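Local coordinates for protein NADH dehydrogenase (Methanothermobacter marburgensis, PDB 4R81) that binds flavin mononucleotide and probably uses it to pass electrons from NAD(P)H to quinones, at residues S19-E24 with S183-N188; E150-V155 with V169-L174; H5-F10 with H76-R81. All coordinates share one frame; numbering follows the deposited sequence.

Contact 1. Residues S19-E24 with S183-N188; sequences SREVLE and SCREIN. With FMN (flavin mononucleotide), chain E.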
loop_
_atom_site.group_PDB
_atom_site.type_symbol
_atom_site.label_atom_id
_atom_site.label_comp_id
_atom_site.label_asym_id
_atom_site.label_seq_id
_atom_site.Cartn_x
_atom_site.Cartn_y
_atom_site.Cartn_z
ATOM N N SER A 19 10.133 14.874 -3.503
ATOM C CA SER A 19 8.973 14.567 -4.336
ATOM C C SER A 19 8.360 15.845 -4.924
ATOM O O SER A 19 7.903 15.864 -6.069
ATOM C CB SER A 19 7.928 13.782 -3.540
ATOM O OG SER A 19 8.372 12.449 -3.317
ATOM N N ARG A 20 8.368 16.916 -4.139
ATOM C CA ARG A 20 7.881 18.208 -4.610
ATOM C C ARG A 20 8.730 18.744 -5.767
ATOM O O ARG A 20 8.198 19.301 -6.726
ATOM C CB ARG A 20 7.839 19.219 -3.457
ATOM C CG ARG A 20 7.277 20.570 -3.845
ATOM C CD ARG A 20 5.768 20.564 -3.780
ATOM N NE ARG A 20 5.282 20.162 -2.460
ATOM C CZ ARG A 20 3.998 20.011 -2.156
ATOM N NH1 ARG A 20 3.076 20.234 -3.083
ATOM N NH2 ARG A 20 3.633 19.634 -0.934
ATOM N N GLU A 21 10.044 18.560 -5.686
ATOM C CA GLU A 21 10.926 18.963 -6.773
ATOM C C GLU A 21 10.704 18.085 -7.997
ATOM O O GLU A 21 10.825 18.553 -9.134
ATOM C CB GLU A 21 12.387 18.899 -6.328
ATOM C CG GLU A 21 12.689 19.737 -5.092
ATOM C CD GLU A 21 14.152 19.697 -4.719
ATOM O OE1 GLU A 21 14.971 20.223 -5.495
ATOM O OE2 GLU A 21 14.484 19.136 -3.654
ATOM N N VAL A 22 10.383 16.814 -7.760
ATOM C CA VAL A 22 10.059 15.893 -8.841
ATOM C C VAL A 22 8.806 16.368 -9.571
ATOM O O VAL A 22 8.766 16.362 -10.805
ATOM C CB VAL A 22 9.881 14.458 -8.313
ATOM C CG1 VAL A 22 9.252 13.551 -9.383
ATOM C CG2 VAL A 22 11.229 13.913 -7.872
ATOM N N LEU A 23 7.802 16.802 -8.809
ATOM C CA LEU A 23 6.598 17.376 -9.404
ATOM C C LEU A 23 6.949 18.594 -10.255
ATOM O O LEU A 23 6.472 18.736 -11.380
ATOM C CB LEU A 23 5.591 17.767 -8.318
ATOM C CG LEU A 23 4.319 18.499 -8.755
ATOM C CD1 LEU A 23 3.486 17.625 -9.681
ATOM C CD2 LEU A 23 3.503 18.928 -7.540
ATOM N N GLU A 24 7.792 19.469 -9.716
ATOM C CA GLU A 24 8.192 20.670 -10.436
ATOM C C GLU A 24 8.923 20.323 -11.724
ATOM O O GLU A 24 8.687 20.941 -12.766
ATOM C CB GLU A 24 9.081 21.554 -9.560
ATOM C CG GLU A 24 9.550 22.822 -10.246
ATOM C CD GLU A 24 8.420 23.810 -10.515
ATOM O OE1 GLU A 24 7.393 23.778 -9.788
ATOM O OE2 GLU A 24 8.565 24.625 -11.460
ATOM N N SER A 183 23.496 13.118 -3.901
ATOM C CA SER A 183 24.277 12.630 -5.042
ATOM C C SER A 183 23.455 12.223 -6.270
ATOM O O SER A 183 23.935 12.336 -7.396
ATOM C CB SER A 183 25.211 11.485 -4.633
ATOM O OG SER A 183 24.484 10.315 -4.309
ATOM N N CYS A 184 22.225 11.754 -6.062
ATOM C CA CYS A 184 21.378 11.326 -7.181
ATOM C C CYS A 184 20.300 12.339 -7.520
ATOM O O CYS A 184 19.468 12.105 -8.397
ATOM C CB CYS A 184 20.717 9.985 -6.874
ATOM S SG CYS A 184 21.888 8.670 -6.596
ATOM N N ARG A 185 20.318 13.470 -6.830
ATOM C CA ARG A 185 19.248 14.445 -6.970
ATOM C C ARG A 185 19.130 15.025 -8.382
ATOM O O ARG A 185 18.047 15.024 -8.972
ATOM C CB ARG A 185 19.411 15.566 -5.943
ATOM C CG ARG A 185 18.203 16.458 -5.844
ATOM C CD ARG A 185 18.530 17.733 -5.116
ATOM N NE ARG A 185 17.698 18.822 -5.606
ATOM C CZ ARG A 185 17.917 20.099 -5.335
ATOM N NH1 ARG A 185 18.944 20.443 -4.569
ATOM N NH2 ARG A 185 17.110 21.028 -5.829
ATOM N N GLU A 186 20.237 15.509 -8.929
ATOM C CA GLU A 186 20.187 16.181 -10.222
ATOM C C GLU A 186 19.808 15.236 -11.360
ATOM O O GLU A 186 19.043 15.598 -12.251
ATOM C CB GLU A 186 21.512 16.883 -10.524
ATOM C CG GLU A 186 21.324 18.280 -11.063
ATOM C CD GLU A 186 20.364 19.088 -10.213
ATOM O OE1 GLU A 186 19.432 19.695 -10.786
ATOM O OE2 GLU A 186 20.535 19.108 -8.971
ATOM N N ILE A 187 20.340 14.022 -11.325
ATOM C CA ILE A 187 20.066 13.066 -12.381
ATOM C C ILE A 187 18.604 12.619 -12.323
ATOM O O ILE A 187 17.955 12.441 -13.354
ATOM C CB ILE A 187 21.064 11.880 -12.338
ATOM C CG1 ILE A 187 20.781 10.866 -13.438
ATOM C CG2 ILE A 187 21.047 11.180 -10.984
ATOM C CD1 ILE A 187 21.753 9.704 -13.390
ATOM N N ASN A 188 18.074 12.466 -11.116
ATOM C CA ASN A 188 16.684 12.065 -10.976
ATOM C C ASN A 188 15.699 13.139 -11.434
ATOM O O ASN A 188 14.657 12.820 -12.014
ATOM C CB ASN A 188 16.384 11.592 -9.547
ATOM C CG ASN A 188 16.925 10.209 -9.283
ATOM O OD1 ASN A 188 17.160 9.444 -10.220
ATOM N ND2 ASN A 188 17.125 9.872 -8.013
HETATM N N1 FMN E . 13.091 3.795 0.627
HETATM C C2 FMN E . 13.146 2.580 -0.028
HETATM O O2 FMN E . 13.969 2.406 -0.918
HETATM N N3 FMN E . 12.277 1.561 0.306
HETATM C C4 FMN E . 11.342 1.747 1.302
HETATM O O4 FMN E . 10.574 0.830 1.576
HETATM C C4A FMN E . 11.277 2.965 1.975
HETATM N N5 FMN E . 10.361 3.172 2.987
HETATM C C5A FMN E . 10.301 4.393 3.629
HETATM C C6 FMN E . 9.360 4.601 4.639
HETATM C C7 FMN E . 9.295 5.824 5.301
HETATM C C7M FMN E . 8.271 6.053 6.373
HETATM C C8 FMN E . 10.174 6.849 4.952
HETATM C C8M FMN E . 10.120 8.174 5.662
HETATM C C9 FMN E . 11.117 6.631 3.950
HETATM C C9A FMN E . 11.184 5.409 3.282
HETATM N N10 FMN E . 12.117 5.191 2.281
HETATM C C10 FMN E . 12.159 3.983 1.627
HETATM C "C1'" FMN E . 13.057 6.274 1.859
HETATM C "C2'" FMN E . 12.209 7.224 1.001
HETATM O "O2'" FMN E . 11.793 6.627 -0.212
HETATM C "C3'" FMN E . 12.926 8.547 0.786
HETATM O "O3'" FMN E . 12.905 9.221 2.034
HETATM C "C4'" FMN E . 12.211 9.390 -0.263
HETATM O "O4'" FMN E . 12.310 8.819 -1.550
HETATM C "C5'" FMN E . 12.762 10.806 -0.316
HETATM O "O5'" FMN E . 11.851 11.559 -1.081
HETATM P P FMN E . 11.008 12.715 -0.354
HETATM O O1P FMN E . 11.991 13.788 0.076
HETATM O O2P FMN E . 10.006 13.295 -1.321
HETATM O O3P FMN E . 10.339 12.130 0.866
#
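Glu21 and Arg185 bring opposite charges together between helix 18-32 and helix 185-197, the first and last helices of this flavodoxin-like fold. Glu21 OE1 and Arg185 NH2 are modelled too close for a normal salt bridge, so the exact geometry of this pair is doubtful. The two side chains cross at about a right angle. Arg185 leaves its helix with CG anti to the backbone N (chi1 -169°) and stays extended to NE, which carries the guanidinium across the gap. The CA atoms of Glu21 and Arg185 are 9.5 Å apart, so only long side chains can bring the two charges together at the surface. Deeper in, Val22 and Leu189 help to pack the two helices together. The Arg185 side chain also lies about 3 Å, at its nearest atoms, from that of Phe18, an FMN-binding residue. Next to Phe18, at the start of helix 18-32, Ser19 grips the FMN phosphate. That end of the helix would favour a negative group. Ser19 OG lies beside its own backbone N (chi1 -72°), and both can therefore reach one phosphate oxygen. Ser19 N donates to FMN O2P at 2.7 Å with an N-H...O angle of 149°, and Ser19 OG donates to the same FMN O2P, also at 2.7 Å.

Contact 2. Residues E150-V155 with V169-L174; sequences ESMRSV and VTMEIL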
loop_
_atom_site.group_PDB
_atom_site.type_symbol
_atom_site.label_atom_id
_atom_site.label_comp_id
_atom_site.label_asym_id
_atom_site.label_seq_id
_atom_site.Cartn_x
_atom_site.Cartn_y
_atom_site.Cartn_z
ATOM N N GLU A 150 10.264 -5.337 -9.253
ATOM C CA GLU A 150 9.338 -6.203 -9.972
ATOM C C GLU A 150 7.972 -6.265 -9.285
ATOM O O GLU A 150 6.929 -6.242 -9.944
ATOM C CB GLU A 150 9.944 -7.599 -10.106
ATOM C CG GLU A 150 9.067 -8.611 -10.808
ATOM C CD GLU A 150 9.844 -9.853 -11.205
ATOM O OE1 GLU A 150 11.081 -9.751 -11.374
ATOM O OE2 GLU A 150 9.227 -10.932 -11.342
ATOM N N SER A 151 7.984 -6.339 -7.958
ATOM C CA SER A 151 6.752 -6.345 -7.186
ATOM C C SER A 151 5.978 -5.070 -7.455
ATOM O O SER A 151 4.759 -5.088 -7.662
ATOM C CB SER A 151 7.063 -6.444 -5.695
ATOM O OG SER A 151 7.710 -7.671 -5.402
ATOM N N MET A 152 6.694 -3.954 -7.460
ATOM C CA MET A 152 6.048 -2.670 -7.648
ATOM C C MET A 152 5.483 -2.521 -9.044
ATOM O O MET A 152 4.429 -1.923 -9.217
ATOM C CB MET A 152 6.999 -1.532 -7.311
ATOM C CG MET A 152 7.479 -1.606 -5.887
ATOM S SD MET A 152 8.277 -0.087 -5.389
ATOM C CE MET A 152 9.566 0.040 -6.611
ATOM N N ARG A 153 6.173 -3.076 -10.036
ATOM C CA ARG A 153 5.628 -3.103 -11.386
ATOM C C ARG A 153 4.351 -3.950 -11.449
ATOM O O ARG A 153 3.361 -3.527 -12.040
ATOM C CB ARG A 153 6.676 -3.589 -12.394
ATOM C CG ARG A 153 7.777 -2.566 -12.666
ATOM C CD ARG A 153 8.684 -2.995 -13.810
ATOM N NE ARG A 153 9.490 -4.168 -13.475
ATOM C CZ ARG A 153 10.712 -4.109 -12.956
ATOM N NH1 ARG A 153 11.273 -2.929 -12.715
ATOM N NH2 ARG A 153 11.377 -5.226 -12.681
ATOM N N SER A 154 4.369 -5.126 -10.824
ATOM C CA SER A 154 3.199 -6.011 -10.808
ATOM C C SER A 154 1.987 -5.351 -10.158
ATOM O O SER A 154 0.857 -5.477 -10.639
ATOM C CB SER A 154 3.516 -7.311 -10.065
ATOM O OG SER A 154 4.478 -8.069 -10.774
ATOM N N VAL A 155 2.235 -4.643 -9.065
ATOM C CA VAL A 155 1.167 -4.054 -8.277
ATOM C C VAL A 155 0.665 -2.737 -8.873
ATOM O O VAL A 155 -0.526 -2.578 -9.156
ATOM C CB VAL A 155 1.637 -3.856 -6.823
ATOM C CG1 VAL A 155 0.604 -3.074 -6.010
ATOM C CG2 VAL A 155 1.904 -5.209 -6.179
ATOM N N VAL A 169 1.704 2.307 -19.802
ATOM C CA VAL A 169 2.261 2.704 -18.509
ATOM C C VAL A 169 3.791 2.731 -18.493
ATOM O O VAL A 169 4.454 1.921 -19.155
ATOM C CB VAL A 169 1.772 1.789 -17.353
ATOM C CG1 VAL A 169 0.259 1.852 -17.205
ATOM C CG2 VAL A 169 2.236 0.356 -17.569
ATOM N N THR A 170 4.335 3.664 -17.714
ATOM C CA THR A 170 5.770 3.801 -17.501
ATOM C C THR A 170 6.021 4.048 -16.018
ATOM O O THR A 170 5.279 4.790 -15.385
ATOM C CB THR A 170 6.345 5.011 -18.268
ATOM O OG1 THR A 170 6.062 4.886 -19.668
ATOM C CG2 THR A 170 7.848 5.101 -18.070
ATOM N N MET A 171 7.056 3.429 -15.459
ATOM C CA MET A 171 7.463 3.734 -14.088
ATOM C C MET A 171 8.941 4.106 -14.049
ATOM O O MET A 171 9.776 3.436 -14.659
ATOM C CB MET A 171 7.177 2.562 -13.137
ATOM C CG MET A 171 7.458 2.863 -11.655
ATOM S SD MET A 171 7.011 1.508 -10.537
ATOM C CE MET A 171 7.210 2.268 -8.927
ATOM N N GLU A 172 9.250 5.190 -13.350
ATOM C CA GLU A 172 10.632 5.599 -13.140
ATOM C C GLU A 172 10.927 5.493 -11.655
ATOM O O GLU A 172 10.305 6.185 -10.845
ATOM C CB GLU A 172 10.841 7.053 -13.576
ATOM C CG GLU A 172 10.376 7.369 -14.988
ATOM C CD GLU A 172 11.445 7.154 -16.026
ATOM O OE1 GLU A 172 12.517 6.608 -15.686
ATOM O OE2 GLU A 172 11.211 7.535 -17.192
ATOM N N ILE A 173 11.860 4.620 -11.293
ATOM C CA ILE A 173 12.300 4.555 -9.909
ATOM C C ILE A 173 13.446 5.539 -9.729
ATOM O O ILE A 173 14.556 5.318 -10.212
ATOM C CB ILE A 173 12.721 3.138 -9.493
ATOM C CG1 ILE A 173 11.514 2.198 -9.565
ATOM C CG2 ILE A 173 13.305 3.157 -8.087
ATOM C CD1 ILE A 173 11.850 0.741 -9.288
ATOM N N LEU A 174 13.155 6.643 -9.050
ATOM C CA LEU A 174 14.150 7.677 -8.808
ATOM C C LEU A 174 14.849 7.373 -7.486
ATOM O O LEU A 174 14.467 7.879 -6.429
ATOM C CB LEU A 174 13.497 9.066 -8.817
ATOM C CG LEU A 174 12.669 9.374 -10.078
ATOM C CD1 LEU A 174 11.918 10.718 -9.987
ATOM C CD2 LEU A 174 13.539 9.328 -11.340
#
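Met152, Met171 and Ile173 bury most of the surface in this contact, and they meet mainly through their end methyl groups. The Met152 chain bends at its last torsion (chi3 -57°), which turns the CE methyl toward the strand. There Met152 CE lies 3.6 Å from Ile173 CD1. The same Met152 CE is 4.0 Å from Met171 CE. Met171 has a straight chain, and its CE also reaches the base of the other methionine, 4.1 Å from Met152 CB. The two methionines cross at about a right angle, and the Met171 methyl touches both the base and the tip of Met152. No hydrogen bond joins the segments. The contact belongs to the beta-alpha-beta crossover of the flavodoxin-like fold: strand 129-135, helices 140-146 and 148-162, then the edge strand 169-174, which pairs with 129-135. Met171 and Ile173 lie two residues apart on the same strand face, and both start out toward the helix. Met171 also packs on Leu157, and Ile173 on Ala149 and Leu143. Met152 lies close to Leu91 of the FMN site, with its side chain about 7 Å from the flavin at the nearest atoms. Elsewhere on the helix, Ser151 and Val155 pack on Ser154 and Ser151, respectively, of the second subunit.

Contact 3. Residues H5-F10 with H76-R81; sequences HVYILF and HERIGR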
loop_
_atom_site.group_PDB
_atom_site.type_symbol
_atom_site.label_atom_id
_atom_site.label_comp_id
_atom_site.label_asym_id
_atom_site.label_seq_id
_atom_site.Cartn_x
_atom_site.Cartn_y
_atom_site.Cartn_z
ATOM N N HIS A 5 -3.571 16.449 -21.756
ATOM C CA HIS A 5 -3.820 16.936 -20.411
ATOM C C HIS A 5 -3.562 15.830 -19.404
ATOM O O HIS A 5 -4.048 14.708 -19.565
ATOM C CB HIS A 5 -5.246 17.463 -20.262
ATOM C CG HIS A 5 -5.551 17.954 -18.886
ATOM N ND1 HIS A 5 -5.093 19.165 -18.411
ATOM C CD2 HIS A 5 -6.245 17.390 -17.868
ATOM C CE1 HIS A 5 -5.500 19.329 -17.166
ATOM N NE2 HIS A 5 -6.201 18.267 -16.813
ATOM N N VAL A 6 -2.788 16.141 -18.369
ATOM C CA VAL A 6 -2.434 15.148 -17.362
ATOM C C VAL A 6 -3.061 15.479 -16.020
ATOM O O VAL A 6 -2.941 16.610 -15.551
ATOM C CB VAL A 6 -0.916 15.098 -17.148
ATOM C CG1 VAL A 6 -0.540 13.871 -16.327
ATOM C CG2 VAL A 6 -0.205 15.075 -18.485
ATOM N N TYR A 7 -3.714 14.501 -15.396
ATOM C CA TYR A 7 -4.110 14.659 -14.001
ATOM C C TYR A 7 -3.049 13.971 -13.151
ATOM O O TYR A 7 -2.808 12.762 -13.278
ATOM C CB TYR A 7 -5.529 14.127 -13.713
ATOM C CG TYR A 7 -5.964 14.305 -12.264
ATOM C CD1 TYR A 7 -5.820 15.531 -11.616
ATOM C CD2 TYR A 7 -6.520 13.247 -11.547
ATOM C CE1 TYR A 7 -6.208 15.700 -10.287
ATOM C CE2 TYR A 7 -6.913 13.399 -10.223
ATOM C CZ TYR A 7 -6.755 14.630 -9.596
ATOM O OH TYR A 7 -7.134 14.811 -8.281
ATOM N N ILE A 8 -2.406 14.770 -12.303
ATOM C CA ILE A 8 -1.247 14.342 -11.539
ATOM C C ILE A 8 -1.615 14.174 -10.076
ATOM O O ILE A 8 -1.953 15.149 -9.389
ATOM C CB ILE A 8 -0.107 15.373 -11.631
ATOM C CG1 ILE A 8 0.264 15.660 -13.096
ATOM C CG2 ILE A 8 1.099 14.883 -10.848
ATOM C CD1 ILE A 8 1.205 16.846 -13.254
ATOM N N LEU A 9 -1.560 12.933 -9.604
ATOM C CA LEU A 9 -1.791 12.645 -8.193
ATOM C C LEU A 9 -0.463 12.773 -7.466
ATOM O O LEU A 9 0.506 12.084 -7.788
ATOM C CB LEU A 9 -2.352 11.231 -8.001
ATOM C CG LEU A 9 -3.811 10.960 -8.393
ATOM C CD1 LEU A 9 -4.727 11.989 -7.739
ATOM C CD2 LEU A 9 -4.010 10.933 -9.923
ATOM N N PHE A 10 -0.425 13.656 -6.483
ATOM C CA PHE A 10 0.788 13.914 -5.727
ATOM C C PHE A 10 0.540 13.568 -4.266
ATOM O O PHE A 10 -0.403 14.069 -3.647
ATOM C CB PHE A 10 1.194 15.380 -5.874
ATOM C CG PHE A 10 2.400 15.755 -5.071
ATOM C CD1 PHE A 10 3.672 15.448 -5.522
ATOM C CD2 PHE A 10 2.265 16.408 -3.863
ATOM C CE1 PHE A 10 4.793 15.797 -4.777
ATOM C CE2 PHE A 10 3.374 16.748 -3.114
ATOM C CZ PHE A 10 4.638 16.448 -3.571
ATOM N N HIS A 76 -13.258 11.541 -10.376
ATOM C CA HIS A 76 -13.643 10.978 -11.663
ATOM C C HIS A 76 -13.770 12.067 -12.734
ATOM O O HIS A 76 -13.412 11.844 -13.888
ATOM C CB HIS A 76 -14.927 10.155 -11.536
ATOM C CG HIS A 76 -14.758 8.906 -10.731
ATOM N ND1 HIS A 76 -15.783 8.006 -10.521
ATOM C CD2 HIS A 76 -13.676 8.399 -10.091
ATOM C CE1 HIS A 76 -15.342 7.006 -9.779
ATOM N NE2 HIS A 76 -14.068 7.219 -9.502
ATOM N N GLU A 77 -14.261 13.243 -12.347
ATOM C CA GLU A 77 -14.317 14.372 -13.275
ATOM C C GLU A 77 -12.921 14.824 -13.697
ATOM O O GLU A 77 -12.675 15.091 -14.876
ATOM C CB GLU A 77 -15.074 15.546 -12.656
ATOM C CG GLU A 77 -16.551 15.303 -12.451
ATOM C CD GLU A 77 -17.302 16.586 -12.151
ATOM O OE1 GLU A 77 -16.925 17.637 -12.717
ATOM O OE2 GLU A 77 -18.262 16.544 -11.350
ATOM N N ARG A 78 -12.014 14.914 -12.730
ATOM C CA ARG A 78 -10.630 15.295 -13.010
ATOM C C ARG A 78 -9.953 14.314 -13.965
ATOM O O ARG A 78 -9.274 14.723 -14.912
ATOM C CB ARG A 78 -9.838 15.414 -11.704
ATOM C CG ARG A 78 -10.307 16.568 -10.829
ATOM C CD ARG A 78 -9.655 16.551 -9.455
ATOM N NE ARG A 78 -10.122 17.651 -8.617
ATOM C CZ ARG A 78 -9.538 18.029 -7.486
ATOM N NH1 ARG A 78 -8.447 17.405 -7.062
ATOM N NH2 ARG A 78 -10.033 19.040 -6.787
ATOM N N ILE A 79 -10.142 13.022 -13.713
ATOM C CA ILE A 79 -9.625 11.984 -14.605
ATOM C C ILE A 79 -10.275 12.090 -15.989
ATOM O O ILE A 79 -9.610 11.918 -17.023
ATOM C CB ILE A 79 -9.849 10.581 -13.998
ATOM C CG1 ILE A 79 -9.112 10.474 -12.660
ATOM C CG2 ILE A 79 -9.404 9.489 -14.963
ATOM C CD1 ILE A 79 -9.466 9.238 -11.841
ATOM N N GLY A 80 -11.570 12.392 -16.008
ATOM C CA GLY A 80 -12.299 12.510 -17.259
ATOM C C GLY A 80 -11.765 13.585 -18.187
ATOM O O GLY A 80 -11.858 13.452 -19.408
ATOM N N ARG A 81 -11.208 14.650 -17.610
ATOM C CA ARG A 81 -10.666 15.757 -18.400
ATOM C C ARG A 81 -9.290 15.415 -18.964
ATOM O O ARG A 81 -8.781 16.111 -19.840
ATOM C CB ARG A 81 -10.573 17.040 -17.563
ATOM C CG ARG A 81 -11.923 17.557 -17.072
ATOM C CD ARG A 81 -11.850 19.008 -16.600
ATOM N NE ARG A 81 -11.145 19.171 -15.330
ATOM C CZ ARG A 81 -11.736 19.149 -14.138
ATOM N NH1 ARG A 81 -13.044 18.955 -14.045
ATOM N NH2 ARG A 81 -11.019 19.317 -13.034
HETATM O O HOH W 1 -7.795 17.168 -14.717
#
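The Tyr7 hydroxyl is held by two groups, Arg78 from this contact and Glu75 one turn earlier on the same helix. Arg78 NH1 donates to Tyr7 OH at 3.2 Å, and the bond is nearly straight, with an N-H...O angle of 166°. The hydroxyl lies in the guanidinium plane, at its edge. In the flavodoxin-like fold this joins strand 5-10, inside the parallel sheet, to helix 70-80, part of the link from strand 36-41 to strand 84-90. Tyr7 has CG anti to its backbone N (chi1 -179°), which sends the ring out from the sheet to the Arg78 side chain, which crosses it obliquely. Arg78 CB sits over the centre of the Tyr7 ring, 3.7 Å from the centroid, as a CH-pi contact. The extended chain then runs on past the ring, and the guanidinium stands steeply to it, with planes 79° apart. A salt bridge from Arg78 NE to Glu74 helps fix that group. Ile79 approaches the same ring obliquely, with Ile79 CG1 4.0 Å from Tyr7 CD2. One step along the strand face, His5 meets the end of the segment, where His5 CD2 is 3.5 Å from Arg81 O. His5 ND1 is bonded to Thr36 OG1. A water lies in the plane of the His5 ring at its edge, 2.9 Å from His5 NE2, and donates to Arg78 O at 2.9 Å.

How the contacts relate
From the N terminus, strand 5-10 opens contact 3. Helix 18-32 follows and opens contact 1. Contact 3 closes first, at 76-81, so contacts 1 and 3 cross along the chain. Contact 2 then opens and closes, at 150-155 and 169-174, before contact 1 closes at 183-188. It therefore lies within the long loop of contact 1 and in series with contact 3. Contacts 2 and 3 each tie a helix to a strand of the same sheet, and do not touch. Contact 1 ties two helices together. It touches both others: Leu23 packs on Ile8 and Phe10, and Val22 on Leu174.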